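Acetyl-CoA hydrolase/transferase family protein (Porphyromonas gingivalis, PDB 2NVV) probably catalyses the hydrolysis of acetyl-CoA or the transfer of coenzyme A between acetate and another acid, and binds zinc. Local coordinates at residues S257-V262 / T283-D288; C305-S310 / D326-R331; L253-G258 / P277-Y282; T349-L354 / D381-S386; V227-G232 / A263-G268. All blocks are in the same frame, centred on the assembly; numbering follows the deposited sequence.

Interaction 1 (S257-V262 / T283-D288)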
# COMPACT_ATOMS: atom_id res chain seq x y z
N SER A 257 -7.63 -14.83 4.65
CA SER A 257 -6.76 -15.23 5.75
C SER A 257 -5.54 -15.90 5.15
O SER A 257 -5.58 -16.36 4.00
CB SER A 257 -7.48 -16.22 6.67
OG SER A 257 -7.47 -17.53 6.13
N GLY A 258 -4.46 -15.96 5.92
CA GLY A 258 -3.27 -16.61 5.42
C GLY A 258 -3.39 -18.11 5.63
O GLY A 258 -4.48 -18.64 5.84
N VAL A 259 -2.26 -18.80 5.57
CA VAL A 259 -2.23 -20.23 5.77
C VAL A 259 -1.51 -20.49 7.10
O VAL A 259 -0.63 -19.72 7.48
CB VAL A 259 -1.47 -20.93 4.63
CG1 VAL A 259 -1.27 -22.42 4.94
CG2 VAL A 259 -2.24 -20.76 3.33
N GLY A 260 -1.90 -21.54 7.81
CA GLY A 260 -1.24 -21.81 9.07
C GLY A 260 -2.19 -22.20 10.17
O GLY A 260 -3.41 -22.24 9.97
N ASN A 261 -1.63 -22.49 11.34
CA ASN A 261 -2.40 -22.90 12.50
C ASN A 261 -3.32 -21.81 13.00
O ASN A 261 -4.46 -22.09 13.38
CB ASN A 261 -1.45 -23.32 13.63
CG ASN A 261 -0.70 -24.60 13.30
OD1 ASN A 261 0.37 -24.86 13.85
ND2 ASN A 261 -1.25 -25.41 12.41
N VAL A 262 -2.83 -20.58 13.02
CA VAL A 262 -3.65 -19.46 13.50
C VAL A 262 -4.84 -19.34 12.58
O VAL A 262 -5.98 -19.32 13.03
CB VAL A 262 -2.86 -18.15 13.50
CG1 VAL A 262 -3.76 -17.00 13.92
CG2 VAL A 262 -1.71 -18.25 14.47
N THR A 283 -10.00 -15.07 -0.71
CA THR A 283 -8.60 -15.23 -0.28
C THR A 283 -7.60 -15.49 -1.39
O THR A 283 -7.88 -15.31 -2.58
CB THR A 283 -8.44 -16.41 0.71
OG1 THR A 283 -9.28 -17.50 0.29
CG2 THR A 283 -8.77 -16.02 2.10
N GLU A 284 -6.41 -15.90 -0.97
CA GLU A 284 -5.33 -16.25 -1.86
C GLU A 284 -5.39 -17.75 -2.03
O GLU A 284 -5.59 -18.25 -3.14
CB GLU A 284 -3.99 -15.88 -1.27
CG GLU A 284 -3.56 -14.46 -1.50
CD GLU A 284 -2.31 -14.12 -0.73
OE1 GLU A 284 -2.38 -13.98 0.51
OE2 GLU A 284 -1.25 -14.00 -1.36
N VAL A 285 -5.22 -18.47 -0.92
CA VAL A 285 -5.25 -19.93 -0.97
C VAL A 285 -6.34 -20.56 -0.10
O VAL A 285 -6.51 -20.23 1.08
CB VAL A 285 -3.83 -20.55 -0.63
CG1 VAL A 285 -2.81 -19.45 -0.41
CG2 VAL A 285 -3.91 -21.45 0.58
N ILE A 286 -7.10 -21.46 -0.71
CA ILE A 286 -8.18 -22.15 -0.04
C ILE A 286 -7.60 -23.40 0.58
O ILE A 286 -7.05 -24.25 -0.13
CB ILE A 286 -9.29 -22.50 -1.06
CG1 ILE A 286 -9.74 -21.21 -1.77
CG2 ILE A 286 -10.45 -23.15 -0.38
CD1 ILE A 286 -10.57 -21.44 -3.00
N GLN A 287 -7.69 -23.51 1.91
CA GLN A 287 -7.14 -24.66 2.61
C GLN A 287 -8.21 -25.63 3.10
O GLN A 287 -9.41 -25.40 2.91
CB GLN A 287 -6.29 -24.20 3.80
CG GLN A 287 -7.09 -23.48 4.87
CD GLN A 287 -7.09 -21.96 4.70
OE1 GLN A 287 -6.28 -21.26 5.32
NE2 GLN A 287 -7.99 -21.46 3.87
N ASP A 288 -7.77 -26.72 3.73
CA ASP A 288 -8.69 -27.73 4.25
C ASP A 288 -9.72 -27.10 5.17
O ASP A 288 -10.91 -27.40 5.06
CB ASP A 288 -7.92 -28.79 5.03
CG ASP A 288 -7.08 -29.68 4.14
OD1 ASP A 288 -6.38 -30.56 4.67
OD2 ASP A 288 -7.13 -29.53 2.91

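Interaction 2 (C305-S310 / D326-R331)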
# COMPACT_ATOMS: atom_id res chain seq x y z
N CYS A 305 -6.75 -18.20 -5.35
CA CYS A 305 -5.81 -18.35 -6.45
C CYS A 305 -5.40 -19.81 -6.54
O CYS A 305 -4.89 -20.26 -7.56
CB CYS A 305 -4.58 -17.48 -6.23
SG CYS A 305 -3.51 -17.36 -7.66
N SER A 306 -5.60 -20.54 -5.46
CA SER A 306 -5.25 -21.95 -5.43
C SER A 306 -6.07 -22.71 -4.41
O SER A 306 -6.56 -22.15 -3.44
CB SER A 306 -3.77 -22.12 -5.08
OG SER A 306 -3.57 -21.90 -3.69
N LEU A 307 -6.22 -24.00 -4.66
CA LEU A 307 -6.95 -24.88 -3.75
C LEU A 307 -5.83 -25.75 -3.21
O LEU A 307 -5.48 -26.77 -3.81
CB LEU A 307 -7.97 -25.72 -4.52
CG LEU A 307 -8.84 -26.69 -3.70
CD1 LEU A 307 -9.71 -25.93 -2.74
CD2 LEU A 307 -9.69 -27.51 -4.65
N SER A 308 -5.25 -25.32 -2.10
CA SER A 308 -4.16 -26.05 -1.48
C SER A 308 -4.68 -26.93 -0.36
O SER A 308 -4.60 -26.56 0.81
CB SER A 308 -3.12 -25.07 -0.94
OG SER A 308 -2.58 -24.29 -1.99
N VAL A 309 -5.20 -28.10 -0.73
CA VAL A 309 -5.76 -29.02 0.25
C VAL A 309 -5.05 -30.37 0.29
O VAL A 309 -4.33 -30.73 -0.65
CB VAL A 309 -7.25 -29.26 -0.03
CG1 VAL A 309 -8.01 -27.94 0.05
CG2 VAL A 309 -7.42 -29.91 -1.40
N SER A 310 -5.25 -31.12 1.37
CA SER A 310 -4.63 -32.42 1.52
C SER A 310 -5.22 -33.41 0.53
O SER A 310 -6.25 -33.14 -0.08
CB SER A 310 -4.82 -32.93 2.96
OG SER A 310 -6.18 -32.95 3.32
N ASP A 326 -19.62 -25.43 -8.02
CA ASP A 326 -20.22 -24.10 -8.01
C ASP A 326 -19.93 -23.30 -6.73
O ASP A 326 -20.53 -22.24 -6.51
CB ASP A 326 -21.73 -24.23 -8.18
CG ASP A 326 -22.33 -25.28 -7.26
OD1 ASP A 326 -22.01 -26.48 -7.45
OD2 ASP A 326 -23.09 -24.92 -6.34
N LYS A 327 -19.03 -23.80 -5.89
CA LYS A 327 -18.72 -23.10 -4.65
C LYS A 327 -17.28 -22.67 -4.55
O LYS A 327 -16.91 -21.91 -3.64
CB LYS A 327 -19.06 -23.97 -3.45
CG LYS A 327 -20.53 -24.29 -3.31
CD LYS A 327 -20.78 -25.27 -2.17
CE LYS A 327 -22.27 -25.60 -2.08
NZ LYS A 327 -22.81 -26.02 -3.41
N ILE A 328 -16.45 -23.14 -5.48
CA ILE A 328 -15.04 -22.79 -5.49
C ILE A 328 -14.71 -22.17 -6.82
O ILE A 328 -15.15 -22.66 -7.85
CB ILE A 328 -14.15 -24.04 -5.31
CG1 ILE A 328 -14.47 -24.73 -3.98
CG2 ILE A 328 -12.68 -23.63 -5.37
CD1 ILE A 328 -13.85 -26.10 -3.86
N LEU A 329 -13.94 -21.09 -6.80
CA LEU A 329 -13.54 -20.43 -8.04
C LEU A 329 -12.09 -19.99 -7.89
O LEU A 329 -11.76 -19.29 -6.93
CB LEU A 329 -14.42 -19.21 -8.31
CG LEU A 329 -14.30 -18.56 -9.69
CD1 LEU A 329 -14.71 -19.55 -10.78
CD2 LEU A 329 -15.18 -17.34 -9.73
N LEU A 330 -11.24 -20.43 -8.81
CA LEU A 330 -9.82 -20.08 -8.76
C LEU A 330 -9.49 -19.02 -9.82
O LEU A 330 -9.86 -19.16 -10.99
CB LEU A 330 -8.96 -21.32 -8.96
CG LEU A 330 -9.20 -22.47 -7.97
CD1 LEU A 330 -8.19 -23.56 -8.22
CD2 LEU A 330 -9.07 -21.97 -6.56
N ARG A 331 -8.79 -17.97 -9.39
CA ARG A 331 -8.43 -16.87 -10.27
C ARG A 331 -6.92 -16.61 -10.27
O ARG A 331 -6.18 -17.10 -9.41
CB ARG A 331 -9.12 -15.58 -9.80
CG ARG A 331 -10.60 -15.69 -9.47
CD ARG A 331 -11.04 -14.45 -8.70
NE ARG A 331 -12.43 -14.48 -8.26
CZ ARG A 331 -13.46 -14.18 -9.04
NH1 ARG A 331 -14.70 -14.23 -8.56
NH2 ARG A 331 -13.26 -13.83 -10.31

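Interaction 3 (L253-G258 / P277-Y282)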
# COMPACT_ATOMS: atom_id res chain seq x y z
N LEU A 253 -18.91 -9.54 5.57
CA LEU A 253 -18.18 -9.20 4.35
C LEU A 253 -17.27 -10.35 3.93
O LEU A 253 -17.13 -11.32 4.66
CB LEU A 253 -17.34 -7.95 4.60
CG LEU A 253 -17.79 -6.56 4.12
CD1 LEU A 253 -19.27 -6.48 4.00
CD2 LEU A 253 -17.27 -5.51 5.08
N PRO A 254 -16.66 -10.27 2.73
CA PRO A 254 -15.77 -11.34 2.27
C PRO A 254 -14.55 -11.39 3.16
O PRO A 254 -14.13 -10.35 3.68
CB PRO A 254 -15.40 -10.91 0.85
CG PRO A 254 -16.57 -10.11 0.42
CD PRO A 254 -16.89 -9.29 1.65
N LEU A 255 -14.00 -12.59 3.35
CA LEU A 255 -12.81 -12.74 4.19
C LEU A 255 -11.58 -13.22 3.45
O LEU A 255 -11.67 -13.82 2.39
CB LEU A 255 -13.06 -13.70 5.35
CG LEU A 255 -14.08 -13.36 6.43
CD1 LEU A 255 -14.09 -14.52 7.42
CD2 LEU A 255 -13.72 -12.08 7.15
N GLN A 256 -10.43 -12.93 4.03
CA GLN A 256 -9.15 -13.35 3.49
C GLN A 256 -8.28 -13.67 4.69
O GLN A 256 -8.24 -12.90 5.67
CB GLN A 256 -8.51 -12.25 2.65
CG GLN A 256 -7.14 -12.61 2.10
CD GLN A 256 -6.02 -12.35 3.08
OE1 GLN A 256 -5.98 -11.31 3.74
NE2 GLN A 256 -5.10 -13.29 3.18
N SER A 257 -7.63 -14.83 4.65
CA SER A 257 -6.76 -15.23 5.75
C SER A 257 -5.54 -15.90 5.15
O SER A 257 -5.58 -16.36 4.00
CB SER A 257 -7.48 -16.22 6.67
OG SER A 257 -7.47 -17.53 6.13
N GLY A 258 -4.46 -15.96 5.92
CA GLY A 258 -3.27 -16.61 5.42
C GLY A 258 -3.39 -18.11 5.63
O GLY A 258 -4.48 -18.64 5.84
N PRO A 277 -22.42 -14.80 10.52
CA PRO A 277 -23.28 -15.35 9.46
C PRO A 277 -22.50 -16.13 8.39
O PRO A 277 -21.31 -15.90 8.20
CB PRO A 277 -23.96 -14.10 8.90
CG PRO A 277 -22.93 -13.04 9.09
CD PRO A 277 -22.42 -13.33 10.48
N ALA A 278 -23.18 -17.06 7.72
CA ALA A 278 -22.55 -17.86 6.68
C ALA A 278 -21.80 -16.85 5.82
O ALA A 278 -22.37 -15.83 5.42
CB ALA A 278 -23.61 -18.59 5.85
N PHE A 279 -20.54 -17.14 5.53
CA PHE A 279 -19.74 -16.19 4.79
C PHE A 279 -19.01 -16.74 3.57
O PHE A 279 -18.92 -17.95 3.36
CB PHE A 279 -18.75 -15.54 5.75
CG PHE A 279 -17.79 -16.51 6.42
CD1 PHE A 279 -16.52 -16.75 5.88
CD2 PHE A 279 -18.16 -17.18 7.59
CE1 PHE A 279 -15.64 -17.65 6.49
CE2 PHE A 279 -17.28 -18.08 8.20
CZ PHE A 279 -16.03 -18.31 7.65
N ASN A 280 -18.48 -15.83 2.77
CA ASN A 280 -17.74 -16.19 1.58
C ASN A 280 -16.28 -15.80 1.77
O ASN A 280 -15.97 -14.93 2.57
CB ASN A 280 -18.29 -15.46 0.35
CG ASN A 280 -19.75 -15.77 0.09
OD1 ASN A 280 -20.61 -14.89 0.18
ND2 ASN A 280 -20.05 -17.03 -0.25
N MSE A 281 -15.40 -16.46 1.03
CA MSE A 281 -13.97 -16.17 1.09
C MSE A 281 -13.55 -15.51 -0.20
O MSE A 281 -14.07 -15.84 -1.28
CB MSE A 281 -13.14 -17.46 1.22
CG MSE A 281 -13.44 -18.34 2.42
SE MSE A 281 -12.91 -17.50 4.05
CE MSE A 281 -10.96 -17.60 3.85
N TYR A 282 -12.63 -14.57 -0.10
CA TYR A 282 -12.05 -13.93 -1.26
C TYR A 282 -10.59 -13.88 -0.83
O TYR A 282 -10.04 -12.81 -0.57
CB TYR A 282 -12.60 -12.52 -1.50
CG TYR A 282 -12.28 -12.05 -2.91
CD1 TYR A 282 -13.01 -12.51 -4.00
CD2 TYR A 282 -11.19 -11.22 -3.16
CE1 TYR A 282 -12.66 -12.18 -5.29
CE2 TYR A 282 -10.83 -10.89 -4.45
CZ TYR A 282 -11.57 -11.37 -5.52
OH TYR A 282 -11.19 -11.06 -6.81

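Interaction 4 (T349-L354 / D381-S386)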
# COMPACT_ATOMS: atom_id res chain seq x y z
N THR A 349 -9.44 -8.55 5.90
CA THR A 349 -8.20 -9.31 5.82
C THR A 349 -7.59 -9.64 7.17
O THR A 349 -7.53 -8.79 8.06
CB THR A 349 -7.15 -8.57 4.95
OG1 THR A 349 -6.78 -7.35 5.58
CG2 THR A 349 -7.71 -8.26 3.58
N ILE A 350 -7.13 -10.89 7.30
CA ILE A 350 -6.51 -11.38 8.53
C ILE A 350 -5.20 -12.07 8.15
O ILE A 350 -5.21 -13.12 7.50
CB ILE A 350 -7.43 -12.39 9.23
CG1 ILE A 350 -8.86 -11.86 9.24
CG2 ILE A 350 -6.96 -12.61 10.67
CD1 ILE A 350 -9.90 -12.94 9.34
N ASN A 351 -4.08 -11.49 8.57
CA ASN A 351 -2.77 -12.01 8.25
C ASN A 351 -1.90 -12.14 9.48
O ASN A 351 -2.21 -11.56 10.51
CB ASN A 351 -2.12 -11.09 7.22
CG ASN A 351 -2.75 -11.21 5.85
OD1 ASN A 351 -2.43 -12.11 5.09
ND2 ASN A 351 -3.68 -10.31 5.54
N THR A 352 -0.80 -12.88 9.36
CA THR A 352 0.11 -13.09 10.47
C THR A 352 1.26 -12.09 10.51
O THR A 352 1.56 -11.42 9.51
CB THR A 352 0.74 -14.49 10.42
OG1 THR A 352 1.78 -14.51 9.45
CG2 THR A 352 -0.30 -15.52 10.06
N ALA A 353 1.91 -12.00 11.66
CA ALA A 353 3.04 -11.09 11.81
C ALA A 353 4.20 -11.83 12.44
O ALA A 353 3.99 -12.55 13.40
CB ALA A 353 2.63 -9.92 12.67
N LEU A 354 5.41 -11.69 11.88
CA LEU A 354 6.58 -12.35 12.46
C LEU A 354 6.80 -11.62 13.76
O LEU A 354 7.08 -12.22 14.80
CB LEU A 354 7.83 -12.18 11.61
CG LEU A 354 7.90 -12.92 10.28
CD1 LEU A 354 9.36 -12.97 9.84
CD2 LEU A 354 7.33 -14.33 10.44
N ASP A 381 -1.13 -6.41 -0.58
CA ASP A 381 -2.28 -6.22 -1.47
C ASP A 381 -3.58 -6.17 -0.66
O ASP A 381 -4.44 -5.33 -0.89
CB ASP A 381 -2.40 -7.36 -2.49
CG ASP A 381 -1.25 -7.40 -3.49
OD1 ASP A 381 -0.96 -6.38 -4.14
OD2 ASP A 381 -0.63 -8.47 -3.64
N PHE A 382 -3.70 -7.09 0.29
CA PHE A 382 -4.88 -7.18 1.13
C PHE A 382 -4.93 -6.14 2.25
O PHE A 382 -5.80 -5.27 2.26
CB PHE A 382 -4.95 -8.59 1.70
CG PHE A 382 -5.36 -9.62 0.69
CD1 PHE A 382 -6.68 -9.70 0.25
CD2 PHE A 382 -4.43 -10.49 0.15
CE1 PHE A 382 -7.05 -10.63 -0.70
CE2 PHE A 382 -4.80 -11.43 -0.81
CZ PHE A 382 -6.11 -11.49 -1.23
N THR A 383 -4.00 -6.23 3.19
CA THR A 383 -3.94 -5.29 4.32
C THR A 383 -4.22 -3.85 3.92
O THR A 383 -5.10 -3.19 4.49
CB THR A 383 -2.56 -5.32 5.00
OG1 THR A 383 -2.29 -6.63 5.50
CG2 THR A 383 -2.51 -4.33 6.14
N ARG A 384 -3.46 -3.36 2.95
CA ARG A 384 -3.58 -2.00 2.47
C ARG A 384 -4.98 -1.59 2.03
O ARG A 384 -5.42 -0.48 2.33
CB ARG A 384 -2.59 -1.74 1.34
CG ARG A 384 -2.75 -0.38 0.67
CD ARG A 384 -2.44 0.76 1.62
NE ARG A 384 -1.00 1.01 1.70
CZ ARG A 384 -0.31 1.73 0.81
NH1 ARG A 384 1.00 1.90 0.96
NH2 ARG A 384 -0.93 2.28 -0.22
N ASN A 385 -5.69 -2.48 1.35
CA ASN A 385 -7.02 -2.15 0.84
C ASN A 385 -8.24 -2.77 1.51
O ASN A 385 -9.37 -2.51 1.10
CB ASN A 385 -7.08 -2.45 -0.65
CG ASN A 385 -5.94 -1.79 -1.42
OD1 ASN A 385 -4.97 -2.45 -1.81
ND2 ASN A 385 -6.04 -0.48 -1.62
N SER A 386 -8.03 -3.57 2.56
CA SER A 386 -9.15 -4.21 3.24
C SER A 386 -10.06 -3.23 3.98
O SER A 386 -9.66 -2.11 4.31
CB SER A 386 -8.65 -5.23 4.26
OG SER A 386 -7.96 -4.56 5.29

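Interaction 5 (V227-G232 / A263-G268)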
# COMPACT_ATOMS: atom_id res chain seq x y z
N VAL A 227 -2.62 -21.28 22.55
CA VAL A 227 -2.37 -19.90 22.13
C VAL A 227 -3.13 -19.58 20.85
O VAL A 227 -3.72 -18.51 20.74
CB VAL A 227 -0.86 -19.62 21.91
CG1 VAL A 227 -0.69 -18.29 21.17
CG2 VAL A 227 -0.13 -19.55 23.27
N THR A 228 -3.13 -20.50 19.88
CA THR A 228 -3.84 -20.26 18.63
C THR A 228 -5.35 -20.38 18.82
O THR A 228 -6.11 -19.74 18.10
CB THR A 228 -3.37 -21.22 17.49
OG1 THR A 228 -3.85 -22.55 17.73
CG2 THR A 228 -1.85 -21.24 17.42
N GLN A 229 -5.77 -21.19 19.78
CA GLN A 229 -7.19 -21.35 20.06
C GLN A 229 -7.67 -19.99 20.55
O GLN A 229 -8.72 -19.50 20.14
CB GLN A 229 -7.43 -22.37 21.17
CG GLN A 229 -7.17 -23.81 20.80
CD GLN A 229 -8.12 -24.31 19.73
OE1 GLN A 229 -7.90 -24.10 18.54
NE2 GLN A 229 -9.19 -24.98 20.16
N ALA A 230 -6.88 -19.40 21.44
CA ALA A 230 -7.17 -18.09 22.02
C ALA A 230 -7.24 -17.04 20.91
O ALA A 230 -8.23 -16.32 20.78
CB ALA A 230 -6.10 -17.73 23.04
N ILE A 231 -6.17 -16.95 20.11
CA ILE A 231 -6.11 -16.00 19.03
C ILE A 231 -7.32 -16.12 18.11
O ILE A 231 -7.99 -15.12 17.81
CB ILE A 231 -4.81 -16.19 18.20
CG1 ILE A 231 -3.61 -15.72 19.01
CG2 ILE A 231 -4.92 -15.42 16.87
CD1 ILE A 231 -2.28 -15.97 18.37
N GLY A 232 -7.61 -17.33 17.66
CA GLY A 232 -8.75 -17.54 16.77
C GLY A 232 -10.08 -17.07 17.34
O GLY A 232 -10.93 -16.55 16.62
N ALA A 263 -4.56 -19.27 11.28
CA ALA A 263 -5.59 -19.17 10.25
C ALA A 263 -6.64 -20.26 10.45
O ALA A 263 -7.84 -19.98 10.41
CB ALA A 263 -4.98 -19.30 8.87
N ASN A 264 -6.18 -21.49 10.66
CA ASN A 264 -7.08 -22.62 10.87
C ASN A 264 -7.94 -22.40 12.10
O ASN A 264 -9.12 -22.74 12.11
CB ASN A 264 -6.28 -23.91 11.05
CG ASN A 264 -5.63 -24.36 9.77
OD1 ASN A 264 -4.72 -25.18 9.79
ND2 ASN A 264 -6.11 -23.85 8.65
N ALA A 265 -7.34 -21.84 13.14
CA ALA A 265 -8.05 -21.57 14.38
C ALA A 265 -9.08 -20.47 14.15
O ALA A 265 -10.21 -20.56 14.64
CB ALA A 265 -7.06 -21.16 15.47
N VAL A 266 -8.69 -19.44 13.40
CA VAL A 266 -9.58 -18.33 13.10
C VAL A 266 -10.79 -18.85 12.34
O VAL A 266 -11.93 -18.59 12.74
CB VAL A 266 -8.85 -17.24 12.28
CG1 VAL A 266 -9.83 -16.17 11.83
CG2 VAL A 266 -7.78 -16.60 13.13
N LEU A 267 -10.55 -19.60 11.27
CA LEU A 267 -11.63 -20.17 10.48
C LEU A 267 -12.55 -21.04 11.34
O LEU A 267 -13.77 -20.97 11.21
CB LEU A 267 -11.06 -21.00 9.33
CG LEU A 267 -10.40 -20.17 8.22
CD1 LEU A 267 -9.60 -21.07 7.30
CD2 LEU A 267 -11.47 -19.42 7.45
N GLY A 268 -11.96 -21.86 12.20
CA GLY A 268 -12.75 -22.71 13.07
C GLY A 268 -13.61 -21.88 14.01
O GLY A 268 -14.80 -22.16 14.18

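Interaction 1 (S257-V262 / T283-D288)
Residues 257-262 leave strand 255-257 and swing into helix 261-272, while 283-288 continue from strand 279-282 through the short strand 285-286 to helix 288-295; the chains come to 6.3 Å between CA of Ser257 and CA of Thr283. Thr283 directs its side chain at the opposite backbone, with CG2 anti to its own carbonyl carbon, so that the methyl lies against Ser257 N. The other branch, OG1, makes a weak hydrogen bond to Ser303 O. Next in the chain, Glu284 has its OE2 hydrogen-bonded to Asn337, which probably helps to position the carboxylate. Farther along, Val259 and Val285 cross at about a right angle, tip to tip, with 3.3 Å between Val259 CG2 and Val285 CG2. Gln287 folds at chi2 (-94°) and carries OE1 to 3.2 Å from Gly258 O. Both are acceptors, so this is proximity without a bond. Gly258 O instead receives Ser257 OG at 3.2 Å, in the carbonyl plane and on a lone pair. Van der Waals contacts, chiefly of methyl groups, thus join the predicted CoA-binding loop Gly258-Val262 to the segment bearing Glu284, the predicted thioester-forming residue; the one close polar pair between the segments adds no attraction, and the union of loop and segment is essentially apolar.

Interaction 2 (C305-S310 / D326-R331)
Apolar packing carries most of this buried contact between 305-310 and 326-331, whose touching parts run 145° apart. Leu330 is its centre: with CG anti to the carbonyl carbon, the branched tip reaches across, and CD2 settles over the backbone of the facing strand, 3.8 Å from Ser306 C. Its other methyl, CD1, meets Leu307 CB at 4.3 Å. The end of Leu307 reaches Ile328, tip to tip, with 4.3 Å between Leu307 CD1 and Ile328 CD1. Branched aliphatic residues suit a buried place lined largely by hydrocarbon and backbone. The backbones approach at one end, where Cys305 CA makes a CA-H...O contact of 3.2 Å with Arg331 O. The polar ends of Arg331 and Ser306 find other partners: Arg331 points away and gives NE to Ser303 OG, with Leu329 CD2 above one face of its guanidinium, and Ser306 OG is hydrogen-bonded to Ser308 OG. Strand 328-330 is an outer strand of the parallel sheet 279-282, 299-304, 328-330, whereas 306-307 pairs with 285-286. Ile286 of that partner strand touches Leu307, Ile328 and Leu330, Met294 of helix 288-295 meets Ile328, and helix 311-318 packs on Leu307 through Ile314 and Ile317.

Interaction 3 (L253-G258 / P277-Y282)
Leu255 meets Phe279 at about a right angle: its CD1 methyl comes obliquely to the ring and lies 3.6 Å from Phe279 CE1. Phe279 holds CG between its backbone N and carbonyl carbon (chi1 61°), and its ring has Met281 SE in plane at the edge. Met281, a selenomethionine, starts away from the partner strand, but bends at chi2 and chi3 fold it back, placing SE 4.0 Å from Leu255 CB and CE near Ser257 OG. The long, flexible, unbranched chain suits this return. Leu255, Phe279 and Met281 all face helix 261-272, where Leu270 touches Leu255 and Phe279, and Leu267 touches Met281. On the other face Pro254 CB lies alongside Tyr282 CB at 4.0 Å; the tyrosine, CG anti to the backbone N, then leads off to hydrogen-bond its OH to Tyr335 O. Gln256 likewise offers only its inner carbons here, CB being 3.6 Å from Tyr282 O, while its OE1 accepts from Asn351 ND2. Between the faces the backbones form a single parallel bridge: Leu255 N donates to Asn280 O at 3.2 Å, and Tyr282 N donates to Leu255 O at 2.8 Å, almost straight at 176°. The strand axes diverge by 54°, and the pairing goes no further than this bridge. With helix 261-272 between its strands, the unit is a beta-alpha-beta crossover in which two backbone hydrogen bonds fix the register and the hydrophobic face seats the helix beside the predicted CoA-binding Gly258.

Interaction 4 (T349-L354 / D381-S386)
Thr349 is the packed centre of this contact between strand 349-352 and helix 381-385, whose axes come within 8.2 Å. Its two branches do different work. CG2, anti to the carbonyl carbon, lies 3.4 Å from Phe382 CB and 3.2 Å from Ser386 CB, so that one methyl packs against both residues. OG1, on the other branch, reaches Ser386 OG at 3.0 Å in a weak hydrogen bond. Ser386 OG also lies 3.3 Å from Thr383 O, a second possible acceptor for the same proton, so its direction is not settled; a small hydroxyl can turn to either. Phe382 offers chiefly its CB to the strand and sends its ring onward, past the Thr349 methyl, which approaches obliquely. The fit is looser toward Asn351, whose ND2 stays 3.9 Å from Thr383 OG1: each looks to another partner, ND2 to Gln256 OE1 and the threonine hydroxyl to Ser379 O. On the side of the helix turned away from the strand, Arg384 reaches the second subunit and hydrogen-bonds through NH2 to Gly380 O of that chain. The arrangement is helix-on-sheet packing of an alpha/beta fold, strand 348-352 lying between 255-257 and 389-392. The Phe382 ring carries it to the predicted active site, where it touches Glu284 near Gly378, a predicted CoA-binding residue.

Interaction 5 (V227-G232 / A263-G268)
Thr228 O, a backbone polar atom at the interface of this helix pair, is held by one hydrogen bond: Gly232 N, a turn later in the same helix, donates to it at 2.9 Å. Ala265 CB of the partner helix also comes to 3.1 Å from Thr228 O, but that methyl adds contact without a polar bond. The hydroxyl of the same threonine is engaged as well, since Thr228 OG1 (chi1 73°) turns back along its own helix and donates to Asp225 O. Ala265 directs its methyl at the first helix, flanked by the Thr228 carbonyl and, more loosely, by Gln229, whose bent chain carries OE1 round to the methyl at the exposed edge of the contact. Gly232 marks the closest backbone approach, 3.8 Å between Gly232 CA and Val266 CA. A CB here would point at the other helix and run into Ala265 C, so glycine fits the place precisely. Val266, with CG1 anti to its backbone N, lays its other branch CG2 alongside at 3.9 Å from Gly232 CA. The segment axes approach to 7.8 Å and diverge by 47°. On the far side, Leu267 packs on helix 288-295 through Ala289, Val290 and Leu293. Because Thr228 O is already bonded to Gly232 N within its own helix, the pair can meet through a glycine, a methyl and a valine branch, a close union by small groups, without an inter-helix hydrogen bond, of helix 226-245 with the helix that follows the predicted CoA-binding loop.

How the interactions relate
Interactions 2, 3 and 4 are buried, whereas 1 and 5 are partly buried with one exposed residue each. Helix 261-272 belongs to both 1 and 5, and interactions 1 and 3 share Ser257 and Gly258. Gln256 ties 3 to 4: its backbone O and side-chain OE1 probably bond to Ile350 N and Asn351 ND2 in the neighbouring strand 348-352. Glu284 O to Cys305 N likewise probably joins 1 to 2 just ahead of the paired strands 285-286 and 306-307. Backbone pairing appears across 3 alone; 2 and 5 rely on apolar or small residues, and 4 adds a weak hydroxyl bond. Around Glu284, parts of interactions 1 to 4 converge, whereas 5 lies farther out.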